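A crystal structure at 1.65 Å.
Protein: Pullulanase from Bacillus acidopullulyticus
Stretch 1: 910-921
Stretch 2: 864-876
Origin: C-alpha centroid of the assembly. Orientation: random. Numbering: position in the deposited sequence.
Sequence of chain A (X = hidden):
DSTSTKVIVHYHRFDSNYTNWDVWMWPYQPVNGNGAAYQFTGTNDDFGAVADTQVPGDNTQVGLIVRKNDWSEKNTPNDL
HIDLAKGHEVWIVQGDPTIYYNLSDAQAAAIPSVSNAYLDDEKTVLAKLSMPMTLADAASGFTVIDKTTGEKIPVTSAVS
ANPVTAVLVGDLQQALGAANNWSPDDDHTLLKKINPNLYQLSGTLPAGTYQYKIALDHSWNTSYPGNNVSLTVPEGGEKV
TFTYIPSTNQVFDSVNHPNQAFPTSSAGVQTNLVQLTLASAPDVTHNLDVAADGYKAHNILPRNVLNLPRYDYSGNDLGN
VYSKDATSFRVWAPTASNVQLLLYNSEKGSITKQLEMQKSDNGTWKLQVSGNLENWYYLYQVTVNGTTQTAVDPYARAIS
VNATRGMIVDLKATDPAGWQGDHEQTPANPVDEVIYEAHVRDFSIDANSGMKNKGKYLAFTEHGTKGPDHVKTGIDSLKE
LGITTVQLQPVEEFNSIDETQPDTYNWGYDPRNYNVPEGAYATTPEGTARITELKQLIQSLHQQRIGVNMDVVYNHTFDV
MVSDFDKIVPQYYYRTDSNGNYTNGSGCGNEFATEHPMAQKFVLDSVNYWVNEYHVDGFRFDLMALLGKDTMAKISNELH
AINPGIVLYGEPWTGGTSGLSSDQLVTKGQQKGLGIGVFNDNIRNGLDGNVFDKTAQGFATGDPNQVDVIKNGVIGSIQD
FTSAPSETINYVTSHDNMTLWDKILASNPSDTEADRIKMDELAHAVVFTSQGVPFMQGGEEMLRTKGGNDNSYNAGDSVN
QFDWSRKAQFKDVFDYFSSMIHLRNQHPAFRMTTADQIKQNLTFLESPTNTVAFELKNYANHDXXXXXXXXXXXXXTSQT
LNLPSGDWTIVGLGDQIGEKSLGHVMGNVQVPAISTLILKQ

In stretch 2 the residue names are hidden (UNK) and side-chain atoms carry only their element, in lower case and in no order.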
# COMPACT_ATOMS: atom_id res chain seq x y z
N GLN A 910 42.31 13.13 2.17
CA GLN A 910 41.55 14.15 1.45
C GLN A 910 40.47 13.49 0.58
O GLN A 910 40.72 12.51 -0.11
CB GLN A 910 42.50 14.99 0.60
CG GLN A 910 41.86 16.23 -0.01
CD GLN A 910 42.88 17.11 -0.71
OE1 GLN A 910 43.89 17.49 -0.12
NE2 GLN A 910 42.62 17.43 -1.97
N VAL A 911 39.25 14.01 0.67
CA VAL A 911 38.13 13.51 -0.10
C VAL A 911 37.79 14.53 -1.17
O VAL A 911 37.39 15.65 -0.83
CB VAL A 911 36.87 13.32 0.78
CG1 VAL A 911 35.73 12.77 -0.06
CG2 VAL A 911 37.18 12.39 2.00
N PRO A 912 37.91 14.15 -2.46
CA PRO A 912 37.59 15.13 -3.52
C PRO A 912 36.18 15.71 -3.46
O PRO A 912 35.26 15.11 -2.87
CB PRO A 912 37.76 14.34 -4.83
CG PRO A 912 38.64 13.20 -4.49
CD PRO A 912 38.41 12.88 -3.02
N ALA A 913 36.02 16.89 -4.06
CA ALA A 913 34.73 17.58 -4.16
C ALA A 913 33.66 16.66 -4.74
O ALA A 913 33.94 15.85 -5.64
CB ALA A 913 34.88 18.81 -5.03
N ILE A 914 32.43 16.80 -4.23
CA ILE A 914 31.24 16.05 -4.68
C ILE A 914 31.55 14.57 -4.95
O ILE A 914 31.46 14.09 -6.08
CB ILE A 914 30.55 16.68 -5.92
CG1 ILE A 914 30.66 18.21 -5.88
CG2 ILE A 914 29.07 16.25 -6.01
CD1 ILE A 914 29.91 18.89 -7.02
N SER A 915 31.96 13.86 -3.90
CA SER A 915 32.32 12.46 -4.06
C SER A 915 32.16 11.67 -2.78
O SER A 915 31.86 12.23 -1.70
CB SER A 915 33.77 12.34 -4.54
OG SER A 915 34.67 12.58 -3.47
N THR A 916 32.34 10.36 -2.91
CA THR A 916 32.30 9.45 -1.77
C THR A 916 33.66 8.78 -1.63
O THR A 916 34.24 8.29 -2.61
CB THR A 916 31.19 8.37 -1.96
OG1 THR A 916 29.92 9.02 -2.06
CG2 THR A 916 31.17 7.38 -0.76
N LEU A 917 34.19 8.82 -0.41
CA LEU A 917 35.46 8.16 -0.07
C LEU A 917 35.13 6.83 0.58
O LEU A 917 34.23 6.77 1.43
CB LEU A 917 36.26 9.01 0.94
CG LEU A 917 37.53 8.38 1.53
CD1 LEU A 917 38.70 8.51 0.55
CD2 LEU A 917 37.87 8.99 2.90
N ILE A 918 35.82 5.76 0.19
CA ILE A 918 35.74 4.49 0.91
C ILE A 918 37.14 3.98 1.22
O ILE A 918 38.01 3.93 0.34
CB ILE A 918 34.97 3.42 0.11
CG1 ILE A 918 33.63 4.00 -0.35
CG2 ILE A 918 34.74 2.15 1.03
CD1 ILE A 918 32.81 3.11 -1.24
N LEU A 919 37.36 3.64 2.48
CA LEU A 919 38.62 3.07 2.94
C LEU A 919 38.35 1.78 3.67
O LEU A 919 37.25 1.58 4.17
CB LEU A 919 39.26 3.97 3.99
CG LEU A 919 39.39 5.45 3.68
CD1 LEU A 919 39.70 6.16 4.99
CD2 LEU A 919 40.48 5.69 2.67
N LYS A 920 39.37 0.94 3.76
CA LYS A 920 39.26 -0.26 4.60
C LYS A 920 40.58 -0.59 5.28
O LYS A 920 41.66 -0.17 4.85
CB LYS A 920 38.73 -1.48 3.81
CG LYS A 920 39.63 -1.97 2.66
CD LYS A 920 40.62 -2.99 3.20
CE LYS A 920 41.46 -3.61 2.09
NZ LYS A 920 42.35 -4.65 2.69
N GLN A 921 40.47 -1.38 6.34
CA GLN A 921 41.61 -1.83 7.10
C GLN A 921 41.34 -3.29 7.38
O GLN A 921 42.23 -4.14 7.40
CB GLN A 921 41.60 -1.05 8.41
CG GLN A 921 42.80 -1.10 9.26
CD GLN A 921 42.71 -0.08 10.36
OE1 GLN A 921 41.90 -0.22 11.28
NE2 GLN A 921 43.53 0.96 10.28
OXT GLN A 921 40.19 -3.65 7.62
N UNK A 864 34.61 -9.54 5.21
CA UNK A 864 36.02 -9.89 5.14
C UNK A 864 36.94 -8.68 5.38
O UNK A 864 38.17 -8.83 5.46
c UNK A 864 35.69 -11.93 3.68
o UNK A 864 36.01 -9.71 2.73
c UNK A 864 36.39 -10.56 3.82
N UNK A 865 36.35 -7.50 5.49
CA UNK A 865 37.13 -6.30 5.85
C UNK A 865 36.85 -5.93 7.32
O UNK A 865 35.69 -5.77 7.71
c UNK A 865 35.99 -2.78 0.95
c UNK A 865 36.10 -3.37 2.23
n UNK A 865 38.56 -5.91 1.73
c UNK A 865 37.35 -5.25 3.54
c UNK A 865 37.77 -4.87 1.30
c UNK A 865 38.31 -6.12 3.09
c UNK A 865 36.78 -3.24 -0.12
c UNK A 865 37.68 -4.28 0.03
c UNK A 865 36.80 -5.12 4.94
c UNK A 865 37.01 -4.42 2.41
N UNK A 866 37.91 -5.80 8.12
CA UNK A 866 37.76 -5.51 9.55
C UNK A 866 37.02 -4.19 9.82
O UNK A 866 36.02 -4.15 10.57
n UNK A 866 41.65 -5.20 14.58
c UNK A 866 40.31 -5.16 13.91
c UNK A 866 40.44 -5.25 12.40
c UNK A 866 39.15 -5.47 10.23
c UNK A 866 39.07 -5.19 11.73
N UNK A 867 37.54 -3.11 9.24
CA UNK A 867 36.96 -1.80 9.38
C UNK A 867 36.75 -1.21 7.99
O UNK A 867 37.65 -1.30 7.14
c UNK A 867 38.09 -1.33 11.62
c UNK A 867 37.91 -0.88 10.18
n UNK A 867 39.33 -1.24 12.11
o UNK A 867 37.13 -1.75 12.29
N UNK A 868 35.57 -0.64 7.77
CA UNK A 868 35.28 0.11 6.55
C UNK A 868 34.91 1.53 6.91
O UNK A 868 34.07 1.77 7.78
c UNK A 868 34.12 -0.53 5.75
c UNK A 868 33.91 0.24 4.41
c UNK A 868 33.28 -2.77 4.80
c UNK A 868 34.40 -2.03 5.52
N UNK A 869 35.54 2.50 6.24
CA UNK A 869 35.13 3.89 6.41
C UNK A 869 34.48 4.42 5.14
O UNK A 869 34.99 4.18 4.05
c UNK A 869 36.31 4.82 6.82
c UNK A 869 36.68 4.57 8.28
c UNK A 869 35.91 6.32 6.60
c UNK A 869 37.98 5.28 8.70
N UNK A 870 33.34 5.09 5.29
CA UNK A 870 32.68 5.75 4.16
C UNK A 870 32.53 7.23 4.53
O UNK A 870 32.13 7.55 5.65
c UNK A 870 31.34 3.69 3.52
c UNK A 870 31.26 5.17 3.90
c UNK A 870 30.50 5.96 2.82
N UNK A 871 32.82 8.14 3.59
CA UNK A 871 32.54 9.57 3.79
C UNK A 871 31.91 10.19 2.55
O UNK A 871 32.46 10.04 1.44
c UNK A 871 33.57 11.85 4.30
c UNK A 871 33.82 10.35 4.16
s UNK A 871 35.02 12.63 5.01
c UNK A 871 34.76 14.33 4.48
N UNK A 872 30.78 10.86 2.74
CA UNK A 872 30.11 11.59 1.66
C UNK A 872 30.53 13.05 1.75
O UNK A 872 30.38 13.67 2.80
c UNK A 872 28.26 9.09 1.20
c UNK A 872 27.71 7.80 1.45
c UNK A 872 26.63 8.67 3.41
c UNK A 872 27.17 9.93 3.15
c UNK A 872 28.58 11.53 1.81
c UNK A 872 28.01 10.15 2.06
o UNK A 872 26.35 6.39 2.83
c UNK A 872 26.91 7.62 2.56
N UNK A 873 31.08 13.57 0.66
CA UNK A 873 31.44 14.99 0.55
C UNK A 873 30.67 15.69 -0.58
O UNK A 873 31.13 15.67 -1.72
n UNK A 873 34.34 16.98 -0.55
c UNK A 873 33.28 16.67 0.17
o UNK A 873 32.56 17.51 0.68
c UNK A 873 32.93 15.19 0.32
N UNK A 874 29.52 16.32 -0.25
CA UNK A 874 28.72 17.01 -1.27
C UNK A 874 29.24 18.39 -1.65
O UNK A 874 28.72 19.00 -2.59
c UNK A 874 27.68 17.22 0.86
c UNK A 874 28.83 16.28 1.05
c UNK A 874 27.36 17.16 -0.59
N UNK A 875 30.24 18.86 -0.93
CA UNK A 875 30.73 20.23 -1.11
C UNK A 875 31.59 20.41 -2.35
O UNK A 875 32.16 19.45 -2.87
c UNK A 875 31.48 20.65 0.15
n UNK A 875 30.97 19.54 2.22
o UNK A 875 29.66 21.25 1.54
c UNK A 875 30.64 20.51 1.37
N UNK A 876 31.68 21.65 -2.82
CA UNK A 876 32.42 21.94 -4.03
C UNK A 876 33.93 22.05 -3.86
O UNK A 876 34.66 22.25 -4.84
c UNK A 876 30.00 24.04 -6.19
c UNK A 876 28.79 23.66 -7.02
c UNK A 876 30.61 22.83 -5.55
c UNK A 876 31.83 23.18 -4.71
n UNK A 876 28.09 24.88 -7.50
O HOH W 1 40.60 -6.49 7.00

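Position 864 has one side-chain carbon carrying an oxygen and a second carbon, and its side chain makes no contact with stretch 1. This is Thr 864. Position 865 has one carbon leading into fused five- and six-membered rings of eight carbons and one nitrogen, and Lys 920 CG lies over the face of its six-membered ring. This is the indole of Trp 865. Lys 920 CG sits 3.6 Å from the centroid of that ring, nearly on the ring normal, so the aliphatic part of a charged side chain packs as a CH-pi contact.

Position 866 is four carbons in a row ending in nitrogen, its end leading away from stretch 1: Lys 866. Its backbone serves the contact, for a water accepts from Lys 866 N at 3.0 Å and donates to Gln 921 O at 2.9 Å.

Position 867 has two carbons, the second bearing one oxygen and one nitrogen, and the nitrogen meets Gln 921 OE1. An amide this short fits Asn 867, and ND2 of Asn 867 donates to Gln 921 OE1 at 2.9 Å. The backbones pair as well: Asn 867 N gives to Gln 921 OXT at 3.2 Å, so the terminal carboxylate accepts a hydrogen bond, and Gln 921 N gives to Asn 867 O at 2.9 Å.

Positions 868 and 869 both hold four carbons forked at the first, one arm two carbons long; 868 touches Ile 918 and 869 touches Leu 919. They are Ile 868 and Ile 869, and they point to opposite faces of the sheet: Ile 868 CG2 meets Ile 918 CG2 at 4.0 Å, while Ile 869 CB lies 4.1 Å from Leu 919 CD1. Position 870, one carbon carrying two, touches Thr 916 from the Ile 918 face. It is Val 870, with CG1 3.9 Å from Thr 916 CG2.

Position 871 is an unbranched run of two carbons, sulfur and carbon, the sulfur against Val 911: Met 871. Extended, it places SD 3.7 Å from Val 911 CG2. Position 872 has one carbon and a six-carbon ring bearing oxygen, with Thr 916 OG1 at the ring edge. It is Tyr 872; Thr 916 OG1 lies 3.7 Å from CD1, and the phenol oxygen is bonded elsewhere in the structure.

Position 873 repeats the short amide, with nitrogen near two carbonyls of stretch 1. It is Asn 873, whose ND2 donates to Pro 912 O at 3.1 Å and weakly to Val 911 O at 3.3 Å. Position 874 closes three carbons onto its own nitrogen, Pro 874, directed away. Position 875, another short amide, is Asn 875: its N and ND2 both donate to Asn 873 OD1, at 3.1 and 3.0 Å, and its O accepts from Ile 914 N at 3.0 Å. Position 876 is four carbons in a row ending in nitrogen, one carbon near Ile 914: Lys 876, its CG 4.3 Å from Ile 914 CD1.

The rule is an antiparallel ladder with specialised ends. Paired backbone bonds join Ser 915, Leu 917 and Leu 919 to Asn 873, Met 871 and Ile 869, while apolar contacts occur on both faces, alongside polar and aromatic residues. Asn 867 pairs with Gln 921 at one end; at the other, Asn 873 ND2 holds Pro 912 O and, weakly, Val 911 O, and Asn 875 O adds the bond from Ile 914 N.

Stretch 2 864-876: TWKNIIVMYNPNK
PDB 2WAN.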